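Local coordinates for pirin-like protein (Geobacillus kaustophilus, PDB 2P17) that is of unknown function but belongs to the pirin family of cupin-fold proteins and binds one iron cation per subunit, at residues Gly31-Gln34 with Glu35-Phe39; Thr16-Ser19 with Pro20-Ser24; Asp45-Glu48 with Arg49-Asp53; Met172-Glu175 with Pro176-Val180. All coordinates share one frame; numbering follows the deposited sequence.

Interaction 1: residues Gly31-Gln34 with Glu35-Phe39; sequences GNWQ and EYDPF
The carbonyl oxygens of Asn32 and Trp33 turn toward the amides of Glu35, Tyr36 and Asp37, winding the chain into a single short helical turn over residues 33 to 36. Glu35 N reaches Asn32 O at 3.1 Å, and Asp37 N reaches Trp33 O at 2.9 Å; Tyr36 N makes weak bonds to both oxygens. A water donates to Trp33 O and to Phe39 O, tying the turn to the strand that follows. Asn32 stands at the N-cap position, where its side chain grips Glu35: ND2 donates to Glu35 OE1 at 2.8 Å, meeting the oxygen from above the carboxylate plane, with amide and carboxylate turned 77° against each other. With CG anti to the backbone N (chi1 -171°) and an extended chain beyond, the Glu35 carboxylate is carried back to that amide, while its OE2 forms salt bridges with Arg8 and Arg9. The same ND2 also bonds Glu29, and an alanine in place of Asn32 would probably leave Glu35 OE1 without this donor and its carboxylate freer to turn. On the other flank, Asp37 OD2 lies at the edge of the Trp33 indole, 3.9 Å from CZ3; both its carboxylate oxygens accept backbone amides, of Val245 and Asn246. Tyr36 is buried, its hydroxyl bonded to Glu29 and its ring meeting Phe215. A cis peptide before Pro38 then redirects the chain into strand 39-47. This is a one-turn helix with an asparagine at the N-cap position, its side chain turned to Glu35 OE1, linking two strands of a pirin-family cupin fold.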
loop_
_atom_site.group_PDB
_atom_site.type_symbol
_atom_site.label_atom_id
_atom_site.label_comp_id
_atom_site.label_asym_id
_atom_site.label_seq_id
_atom_site.Cartn_x
_atom_site.Cartn_y
_atom_site.Cartn_z
ATOM N N GLY A 31 -14.233 -7.714 -4.081
ATOM C CA GLY A 31 -14.929 -8.990 -4.266
ATOM C C GLY A 31 -14.047 -10.172 -4.617
ATOM O O GLY A 31 -14.540 -11.201 -5.092
ATOM N N ASN A 32 -12.742 -10.023 -4.404
ATOM C CA ASN A 32 -11.772 -11.080 -4.661
ATOM C C ASN A 32 -10.878 -11.294 -3.438
ATOM O O ASN A 32 -9.659 -11.452 -3.561
ATOM C CB ASN A 32 -10.946 -10.746 -5.907
ATOM C CG ASN A 32 -10.165 -11.937 -6.432
ATOM O OD1 ASN A 32 -10.342 -13.066 -5.959
ATOM N ND2 ASN A 32 -9.289 -11.693 -7.404
ATOM N N TRP A 33 -11.508 -11.331 -2.261
ATOM C CA TRP A 33 -10.813 -11.492 -0.998
ATOM C C TRP A 33 -9.935 -12.734 -1.028
ATOM O O TRP A 33 -8.851 -12.755 -0.421
ATOM C CB TRP A 33 -11.806 -11.577 0.179
ATOM C CG TRP A 33 -12.432 -12.943 0.360
ATOM C CD1 TRP A 33 -13.605 -13.377 -0.182
ATOM C CD2 TRP A 33 -11.901 -14.057 1.106
ATOM N NE1 TRP A 33 -13.844 -14.680 0.174
ATOM C CE2 TRP A 33 -12.819 -15.120 0.971
ATOM C CE3 TRP A 33 -10.742 -14.255 1.876
ATOM C CZ2 TRP A 33 -12.618 -16.368 1.571
ATOM C CZ3 TRP A 33 -10.545 -15.503 2.480
ATOM C CH2 TRP A 33 -11.486 -16.537 2.323
ATOM N N GLN A 34 -10.402 -13.771 -1.734
ATOM C CA GLN A 34 -9.730 -15.061 -1.699
ATOM C C GLN A 34 -8.362 -15.013 -2.345
ATOM O O GLN A 34 -7.475 -15.761 -1.963
ATOM C CB GLN A 34 -10.600 -16.171 -2.317
ATOM C CG GLN A 34 -10.864 -16.069 -3.816
ATOM C CD GLN A 34 -12.137 -15.312 -4.151
ATOM O OE1 GLN A 34 -12.581 -14.433 -3.406
ATOM N NE2 GLN A 34 -12.738 -15.659 -5.280
ATOM N N GLU A 35 -8.186 -14.121 -3.322
ATOM C CA GLU A 35 -6.884 -13.962 -3.950
ATOM C C GLU A 35 -5.968 -13.013 -3.188
ATOM O O GLU A 35 -4.751 -13.205 -3.189
ATOM C CB GLU A 35 -7.019 -13.485 -5.406
ATOM C CG GLU A 35 -5.705 -13.504 -6.182
ATOM C CD GLU A 35 -5.831 -12.969 -7.596
ATOM O OE1 GLU A 35 -6.936 -13.038 -8.175
ATOM O OE2 GLU A 35 -4.804 -12.490 -8.126
ATOM N N TYR A 36 -6.550 -11.979 -2.577
ATOM C CA TYR A 36 -5.746 -10.855 -2.078
ATOM C C TYR A 36 -5.533 -10.800 -0.574
ATOM O O TYR A 36 -4.747 -9.977 -0.104
ATOM C CB TYR A 36 -6.361 -9.538 -2.536
ATOM C CG TYR A 36 -6.479 -9.372 -4.037
ATOM C CD1 TYR A 36 -5.436 -9.731 -4.900
ATOM C CD2 TYR A 36 -7.613 -8.795 -4.580
ATOM C CE1 TYR A 36 -5.556 -9.550 -6.279
ATOM C CE2 TYR A 36 -7.731 -8.594 -5.959
ATOM C CZ TYR A 36 -6.702 -8.973 -6.789
ATOM O OH TYR A 36 -6.819 -8.766 -8.165
ATOM N N ASP A 37 -6.211 -11.690 0.148
ATOM C CA ASP A 37 -6.155 -11.828 1.612
ATOM C C ASP A 37 -4.729 -11.552 2.101
ATOM O O ASP A 37 -3.808 -12.267 1.709
ATOM C CB ASP A 37 -6.585 -13.272 1.940
ATOM C CG ASP A 37 -6.790 -13.533 3.421
ATOM O OD1 ASP A 37 -6.736 -12.585 4.228
ATOM O OD2 ASP A 37 -6.993 -14.727 3.768
ATOM N N PRO A 38 -4.536 -10.575 3.014
ATOM C CA PRO A 38 -5.515 -9.840 3.813
ATOM C C PRO A 38 -6.066 -8.552 3.201
ATOM O O PRO A 38 -6.799 -7.820 3.878
ATOM C CB PRO A 38 -4.709 -9.480 5.071
ATOM C CG PRO A 38 -3.294 -9.219 4.520
ATOM C CD PRO A 38 -3.147 -10.196 3.360
ATOM N N PHE A 39 -5.710 -8.251 1.955
ATOM C CA PHE A 39 -6.163 -7.003 1.330
ATOM C C PHE A 39 -7.524 -7.178 0.682
ATOM O O PHE A 39 -7.837 -8.257 0.176
ATOM C CB PHE A 39 -5.111 -6.504 0.341
ATOM C CG PHE A 39 -3.751 -6.423 0.948
ATOM C CD1 PHE A 39 -3.512 -5.560 2.008
ATOM C CD2 PHE A 39 -2.726 -7.247 0.521
ATOM C CE1 PHE A 39 -2.257 -5.488 2.619
ATOM C CE2 PHE A 39 -1.471 -7.169 1.120
ATOM C CZ PHE A 39 -1.241 -6.287 2.169
HETATM O O HOH W 1 -9.104 -10.470 1.434
#

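Interaction 2: residues Thr16-Ser19 with Pro20-Ser24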
loop_
_atom_site.group_PDB
_atom_site.type_symbol
_atom_site.label_atom_id
_atom_site.label_comp_id
_atom_site.label_asym_id
_atom_site.label_seq_id
_atom_site.Cartn_x
_atom_site.Cartn_y
_atom_site.Cartn_z
ATOM N N THR A 16 -10.660 5.654 -15.105
ATOM C CA THR A 16 -11.914 6.139 -15.667
ATOM C C THR A 16 -12.263 7.473 -15.032
ATOM O O THR A 16 -11.876 7.748 -13.899
ATOM C CB THR A 16 -13.079 5.131 -15.450
ATOM O OG1 THR A 16 -14.245 5.584 -16.150
ATOM C CG2 THR A 16 -13.413 4.960 -13.975
ATOM N N THR A 17 -13.008 8.296 -15.758
ATOM C CA THR A 17 -13.461 9.569 -15.227
ATOM C C THR A 17 -14.826 9.414 -14.558
ATOM O O THR A 17 -15.823 9.071 -15.213
ATOM C CB THR A 17 -13.447 10.652 -16.315
ATOM O OG1 THR A 17 -12.099 10.804 -16.788
ATOM C CG2 THR A 17 -13.938 11.979 -15.766
ATOM N N ASN A 18 -14.855 9.628 -13.244
ATOM C CA ASN A 18 -16.093 9.555 -12.467
ATOM C C ASN A 18 -16.899 10.828 -12.622
ATOM O O ASN A 18 -18.121 10.793 -12.783
ATOM C CB ASN A 18 -15.812 9.350 -10.977
ATOM C CG ASN A 18 -15.126 8.046 -10.679
ATOM O OD1 ASN A 18 -15.767 7.066 -10.282
ATOM N ND2 ASN A 18 -13.820 8.023 -10.841
ATOM N N SER A 19 -16.206 11.958 -12.548
ATOM C CA SER A 19 -16.837 13.274 -12.569
ATOM C C SER A 19 -15.790 14.300 -12.979
ATOM O O SER A 19 -14.616 13.972 -13.128
ATOM C CB SER A 19 -17.409 13.608 -11.184
ATOM O OG SER A 19 -16.390 14.019 -10.283
ATOM N N PRO A 20 -16.209 15.561 -13.173
ATOM C CA PRO A 20 -15.265 16.617 -13.518
ATOM C C PRO A 20 -14.178 16.835 -12.455
ATOM O O PRO A 20 -13.149 17.456 -12.743
ATOM C CB PRO A 20 -16.157 17.857 -13.617
ATOM C CG PRO A 20 -17.519 17.321 -13.885
ATOM C CD PRO A 20 -17.596 16.050 -13.129
ATOM N N ILE A 21 -14.401 16.321 -11.251
ATOM C CA ILE A 21 -13.441 16.508 -10.146
ATOM C C ILE A 21 -12.825 15.198 -9.640
ATOM O O ILE A 21 -12.098 15.196 -8.638
ATOM C CB ILE A 21 -14.073 17.314 -8.966
ATOM C CG1 ILE A 21 -15.306 16.605 -8.384
ATOM C CG2 ILE A 21 -14.405 18.744 -9.417
ATOM C CD1 ILE A 21 -15.821 17.226 -7.087
ATOM N N HIS A 22 -13.087 14.090 -10.336
ATOM C CA HIS A 22 -12.674 12.779 -9.832
ATOM C C HIS A 22 -12.432 11.751 -10.926
ATOM O O HIS A 22 -13.319 11.448 -11.723
ATOM C CB HIS A 22 -13.730 12.263 -8.845
ATOM C CG HIS A 22 -13.388 10.970 -8.175
ATOM N ND1 HIS A 22 -14.353 10.091 -7.734
ATOM C CD2 HIS A 22 -12.197 10.418 -7.843
ATOM C CE1 HIS A 22 -13.774 9.050 -7.163
ATOM N NE2 HIS A 22 -12.466 9.214 -7.230
ATOM N N ARG A 23 -11.201 11.246 -10.965
ATOM C CA ARG A 23 -10.831 10.115 -11.809
ATOM C C ARG A 23 -10.364 8.993 -10.890
ATOM O O ARG A 23 -9.803 9.251 -9.825
ATOM C CB ARG A 23 -9.703 10.490 -12.772
ATOM C CG ARG A 23 -10.070 11.574 -13.767
ATOM C CD ARG A 23 -8.985 11.759 -14.817
ATOM N NE ARG A 23 -9.022 10.701 -15.827
ATOM C CZ ARG A 23 -8.067 9.790 -16.020
ATOM N NH1 ARG A 23 -6.962 9.800 -15.288
ATOM N NH2 ARG A 23 -8.213 8.877 -16.971
ATOM N N SER A 24 -10.591 7.751 -11.294
ATOM C CA SER A 24 -10.182 6.637 -10.438
ATOM C C SER A 24 -9.768 5.399 -11.208
ATOM O O SER A 24 -10.141 5.228 -12.370
ATOM C CB SER A 24 -11.275 6.272 -9.425
ATOM O OG SER A 24 -12.442 5.826 -10.091
#
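With CG anti to the carbonyl carbon in Asn18 and anti to the backbone N in His22 (chi1 -176°), the amide of Asn18 is laid over one face of the His22 imidazole. The two belong to a beta hairpin, strands 3-19 and 22-26 joined by a type I turn from Ser19 to His22, with a classic beta bulge at Asn18 and Ser19 opposite His22. Amide and ring are nearly parallel, 14° apart, and Asn18 ND2 sits 3.7 Å above the ring plane, over its centre. The bulge makes this possible: His22 O accepts both Asn18 N, at 2.8 Å, and Ser19 N, at 3.0 Å, the latter on a lone pair in the carbonyl plane. His22 NE2 is bonded to Asp45 on the neighbouring strand 39-47, and a leucine in place of His22 would probably leave that carboxylate without its partner and the Asn18 amide without a flat surface to lie on. Serine suits the start of the turn, since Ser19 OG accepts Ile21 N at 3.2 Å, and proline suits the next position, where no amide hydrogen is needed. Farther from the turn, Thr16 and Ser24 form a hydrogen-bonded pair, joined by two backbone bonds. On the opposite face of the hairpin, Arg23 NE donates to Thr17 OG1 at 3.2 Å, the hydroxyl lying in the guanidinium plane. The same Asn18 ND2 that lies over the imidazole donates to Ser24 OG at 2.7 Å, almost straight at 173° and in the plane of the amide, which holds the amide flat over the ring.

Interaction 3: residues Asp45-Glu48 with Arg49-Asp53; sequences DIFE and RGTFD
Glu48 O is gripped twice by Thr51, by the hydroxyl OG1 at 2.7 Å and by the backbone N at 3.2 Å, both donors tilted a little from the carbonyl plane. Thr51 OG1 is anti to its own carbonyl carbon (chi1 -65°), which swings the hydroxyl back over the turn; this oxygen is also close to Ile21 O, in a weak bond. The loop is a type II beta turn from Glu48 to Thr51, leaving strand 39-47 of the N-terminal cupin-family region and leading toward strand 55-57 of the iron site. Gly50 suits its third position, since a side chain at its positive phi would jam against the preceding carbonyl oxygen. Arg49 extends away, its NH1 bonding to Pro103 O and forming a salt bridge with Glu72. Beyond the turn Phe52 folds back on the strand: its edge meets the face of Phe47 in a T-shaped pair, centroids 5.0 Å apart and planes at 68°, with Phe52 CE2 3.5 Å above the Phe47 ring, toward its rim. Thr51 CG2 lies over the centre of one Phe52 face. Asp45 OD1, whose main partner is His22 NE2, comes to 4.1 Å from Phe52 CZ at the ring edge. The Phe52 side chain is about 7 Å from the bound iron.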
loop_
_atom_site.group_PDB
_atom_site.type_symbol
_atom_site.label_atom_id
_atom_site.label_comp_id
_atom_site.label_asym_id
_atom_site.label_seq_id
_atom_site.Cartn_x
_atom_site.Cartn_y
_atom_site.Cartn_z
ATOM N N ASP A 45 -6.986 7.214 -6.847
ATOM C CA ASP A 45 -7.899 8.346 -7.025
ATOM C C ASP A 45 -7.138 9.613 -7.344
ATOM O O ASP A 45 -6.075 9.873 -6.778
ATOM C CB ASP A 45 -8.738 8.567 -5.768
ATOM C CG ASP A 45 -9.716 7.440 -5.522
ATOM O OD1 ASP A 45 -10.768 7.411 -6.193
ATOM O OD2 ASP A 45 -9.433 6.593 -4.653
ATOM N N ILE A 46 -7.683 10.391 -8.276
ATOM C CA ILE A 46 -7.228 11.748 -8.513
ATOM C C ILE A 46 -8.455 12.617 -8.302
ATOM O O ILE A 46 -9.445 12.474 -9.031
ATOM C CB ILE A 46 -6.678 11.923 -9.947
ATOM C CG1 ILE A 46 -5.502 10.968 -10.187
ATOM C CG2 ILE A 46 -6.297 13.391 -10.193
ATOM C CD1 ILE A 46 -5.006 10.944 -11.608
ATOM N N PHE A 47 -8.419 13.502 -7.311
ATOM C CA PHE A 47 -9.642 14.191 -6.908
ATOM C C PHE A 47 -9.430 15.592 -6.361
ATOM O O PHE A 47 -8.342 15.927 -5.885
ATOM C CB PHE A 47 -10.508 13.321 -5.973
ATOM C CG PHE A 47 -9.840 12.928 -4.675
ATOM C CD1 PHE A 47 -10.301 13.432 -3.467
ATOM C CD2 PHE A 47 -8.777 12.022 -4.660
ATOM C CE1 PHE A 47 -9.717 13.055 -2.269
ATOM C CE2 PHE A 47 -8.173 11.637 -3.462
ATOM C CZ PHE A 47 -8.646 12.162 -2.255
ATOM N N GLU A 48 -10.481 16.405 -6.460
ATOM C CA GLU A 48 -10.466 17.771 -5.957
ATOM C C GLU A 48 -11.373 17.918 -4.740
ATOM O O GLU A 48 -12.134 17.004 -4.402
ATOM C CB GLU A 48 -10.882 18.745 -7.071
ATOM C CG GLU A 48 -9.906 18.756 -8.258
ATOM C CD GLU A 48 -10.400 19.538 -9.467
ATOM O OE1 GLU A 48 -10.919 20.670 -9.303
ATOM O OE2 GLU A 48 -10.245 19.020 -10.593
ATOM N N ARG A 49 -11.274 19.067 -4.079
ATOM C CA ARG A 49 -12.083 19.383 -2.906
ATOM C C ARG A 49 -13.568 19.215 -3.218
ATOM O O ARG A 49 -14.056 19.675 -4.259
ATOM C CB ARG A 49 -11.802 20.813 -2.432
ATOM C CG ARG A 49 -12.348 21.142 -1.053
ATOM C CD ARG A 49 -11.708 22.412 -0.518
ATOM N NE ARG A 49 -12.176 22.778 0.821
ATOM C CZ ARG A 49 -11.682 22.296 1.960
ATOM N NH1 ARG A 49 -10.694 21.401 1.962
ATOM N NH2 ARG A 49 -12.182 22.718 3.115
ATOM N N GLY A 50 -14.262 18.528 -2.314
ATOM C CA GLY A 50 -15.705 18.309 -2.424
ATOM C C GLY A 50 -16.119 16.987 -3.044
ATOM O O GLY A 50 -17.312 16.690 -3.146
ATOM N N THR A 51 -15.135 16.188 -3.463
ATOM C CA THR A 51 -15.408 14.914 -4.128
ATOM C C THR A 51 -16.176 13.935 -3.235
ATOM O O THR A 51 -17.218 13.401 -3.637
ATOM C CB THR A 51 -14.106 14.241 -4.623
ATOM O OG1 THR A 51 -13.501 15.056 -5.634
ATOM C CG2 THR A 51 -14.400 12.870 -5.208
ATOM N N PHE A 52 -15.646 13.700 -2.038
ATOM C CA PHE A 52 -16.200 12.693 -1.145
ATOM C C PHE A 52 -17.056 13.280 -0.034
ATOM O O PHE A 52 -16.873 14.423 0.379
ATOM C CB PHE A 52 -15.084 11.835 -0.552
ATOM C CG PHE A 52 -14.339 11.036 -1.572
ATOM C CD1 PHE A 52 -14.972 10.005 -2.263
ATOM C CD2 PHE A 52 -13.005 11.308 -1.850
ATOM C CE1 PHE A 52 -14.287 9.265 -3.223
ATOM C CE2 PHE A 52 -12.320 10.577 -2.799
ATOM C CZ PHE A 52 -12.954 9.552 -3.483
ATOM N N ASP A 53 -18.000 12.471 0.427
ATOM C CA ASP A 53 -18.813 12.791 1.585
ATOM C C ASP A 53 -18.322 11.971 2.770
ATOM O O ASP A 53 -17.505 11.061 2.618
ATOM C CB ASP A 53 -20.280 12.475 1.296
ATOM C CG ASP A 53 -20.867 13.369 0.213
ATOM O OD1 ASP A 53 -20.565 14.582 0.201
ATOM O OD2 ASP A 53 -21.632 12.853 -0.625
#

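Interaction 4: residues Met172-Glu175 with Pro176-Val180; sequences MIVE and PGTTV
Met172, deposited as selenomethionine, starts the contact from strand 167-174: its chain is extended beyond CG, so that SE passes alongside Val180 and lies 4.0 Å from CG1. The two side chains run past each other in opposite directions. Val174, two residues on, uses both branches. With CG1 anti to the backbone N (chi1 -171°), that methyl is set toward Thr178, 3.5 Å from its carbonyl O and 3.9 Å from its CB, while CG2 meets Val180 CG2 at 3.8 Å. Glu175, just past the strand, opens a type II beta turn that runs to Thr178, its carbonyl O accepting Thr178 N at 3.0 Å with a fairly straight bond of 159°. Pro176 fits the second position of this turn, with phi of -54°, and Gly177 the third, where a side chain would collide with the preceding carbonyl oxygen. The turn connects strands 167-174 and 179-185 of the C-terminal cupin domain, and the side chains of Met172, Val174 and Val180 also meet Ile147, Leu237 and Ala231 of neighbouring strands. Polar bonding across this contact is confined to the backbone of the turn; the side chains inside are held by shape and apolar contact, which suits a domain interior.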
loop_
_atom_site.group_PDB
_atom_site.type_symbol
_atom_site.label_atom_id
_atom_site.label_comp_id
_atom_site.label_asym_id
_atom_site.label_seq_id
_atom_site.Cartn_x
_atom_site.Cartn_y
_atom_site.Cartn_z
HETATM N N MSE A 172 10.049 2.042 -2.331
HETATM C CA MSE A 172 11.388 1.923 -2.898
HETATM C C MSE A 172 11.622 2.988 -3.936
HETATM O O MSE A 172 10.776 3.203 -4.807
HETATM C CB MSE A 172 11.588 0.566 -3.554
HETATM C CG MSE A 172 11.366 -0.591 -2.647
HETATM SE SE MSE A 172 11.944 -2.177 -3.572
HETATM C CE MSE A 172 11.002 -3.362 -2.555
ATOM N N ILE A 173 12.765 3.654 -3.822
ATOM C CA ILE A 173 13.254 4.564 -4.848
ATOM C C ILE A 173 14.609 4.004 -5.265
ATOM O O ILE A 173 15.536 3.921 -4.450
ATOM C CB ILE A 173 13.397 6.001 -4.343
ATOM C CG1 ILE A 173 12.046 6.535 -3.825
ATOM C CG2 ILE A 173 13.920 6.886 -5.473
ATOM C CD1 ILE A 173 12.120 7.924 -3.157
ATOM N N VAL A 174 14.702 3.599 -6.527
ATOM C CA VAL A 174 15.838 2.807 -6.987
ATOM C C VAL A 174 16.439 3.451 -8.228
ATOM O O VAL A 174 15.726 3.742 -9.183
ATOM C CB VAL A 174 15.402 1.357 -7.305
ATOM C CG1 VAL A 174 16.616 0.483 -7.573
ATOM C CG2 VAL A 174 14.592 0.751 -6.138
ATOM N N GLU A 175 17.753 3.658 -8.207
ATOM C CA GLU A 175 18.458 4.243 -9.349
ATOM C C GLU A 175 18.638 3.201 -10.450
ATOM O O GLU A 175 18.765 2.005 -10.165
ATOM C CB GLU A 175 19.810 4.833 -8.911
ATOM C CG GLU A 175 19.745 5.856 -7.755
ATOM C CD GLU A 175 18.864 7.065 -8.046
ATOM O OE1 GLU A 175 19.074 7.717 -9.089
ATOM O OE2 GLU A 175 17.966 7.372 -7.222
ATOM N N PRO A 176 18.650 3.645 -11.727
ATOM C CA PRO A 176 18.800 2.704 -12.834
ATOM C C PRO A 176 20.038 1.836 -12.656
ATOM O O PRO A 176 21.113 2.359 -12.314
ATOM C CB PRO A 176 18.970 3.609 -14.061
ATOM C CG PRO A 176 18.366 4.897 -13.681
ATOM C CD PRO A 176 18.514 5.038 -12.186
ATOM N N GLY A 177 19.879 0.535 -12.875
ATOM C CA GLY A 177 20.975 -0.421 -12.747
ATOM C C GLY A 177 21.147 -1.047 -11.375
ATOM O O GLY A 177 21.844 -2.046 -11.226
ATOM N N THR A 178 20.525 -0.448 -10.358
ATOM C CA THR A 178 20.604 -0.985 -8.999
ATOM C C THR A 178 19.567 -2.088 -8.749
ATOM O O THR A 178 18.418 -1.990 -9.172
ATOM C CB THR A 178 20.452 0.148 -7.956
ATOM O OG1 THR A 178 21.582 1.024 -8.053
ATOM C CG2 THR A 178 20.389 -0.401 -6.515
ATOM N N THR A 179 20.020 -3.131 -8.062
ATOM C CA THR A 179 19.178 -4.239 -7.625
ATOM C C THR A 179 18.958 -4.130 -6.120
ATOM O O THR A 179 19.904 -3.888 -5.360
ATOM C CB THR A 179 19.807 -5.609 -7.990
ATOM O OG1 THR A 179 19.946 -5.695 -9.415
ATOM C CG2 THR A 179 18.924 -6.761 -7.515
ATOM N N VAL A 180 17.699 -4.303 -5.715
ATOM C CA VAL A 180 17.262 -4.245 -4.315
ATOM C C VAL A 180 16.535 -5.540 -4.009
ATOM O O VAL A 180 15.856 -6.092 -4.877
ATOM C CB VAL A 180 16.267 -3.064 -4.080
ATOM C CG1 VAL A 180 15.750 -3.041 -2.646
ATOM C CG2 VAL A 180 16.913 -1.737 -4.395
#

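In the fold
Interactions 2 and 3 touch: strands 22-26 and 39-47 are neighbours, and His22 NE2 meets Asp45 OD1 at 2.7 Å, so the surface hairpin and the partly buried turn join into one polar and aromatic cluster beside the iron site. Interactions 1 and 4 are partly buried too. Interaction 1 lies between them in the chain, yet its centre is about 25 Å from that of interaction 2; it is a single helical turn where Glu35 pairs with arginines and Asp37 with backbone amides. Interaction 4, in the C-terminal cupin domain, has its centre about 33 Å from those of interactions 2 and 3. Like interaction 3 it holds a type II turn, but has aliphatic contacts where interaction 3 has a T-shaped ring pair.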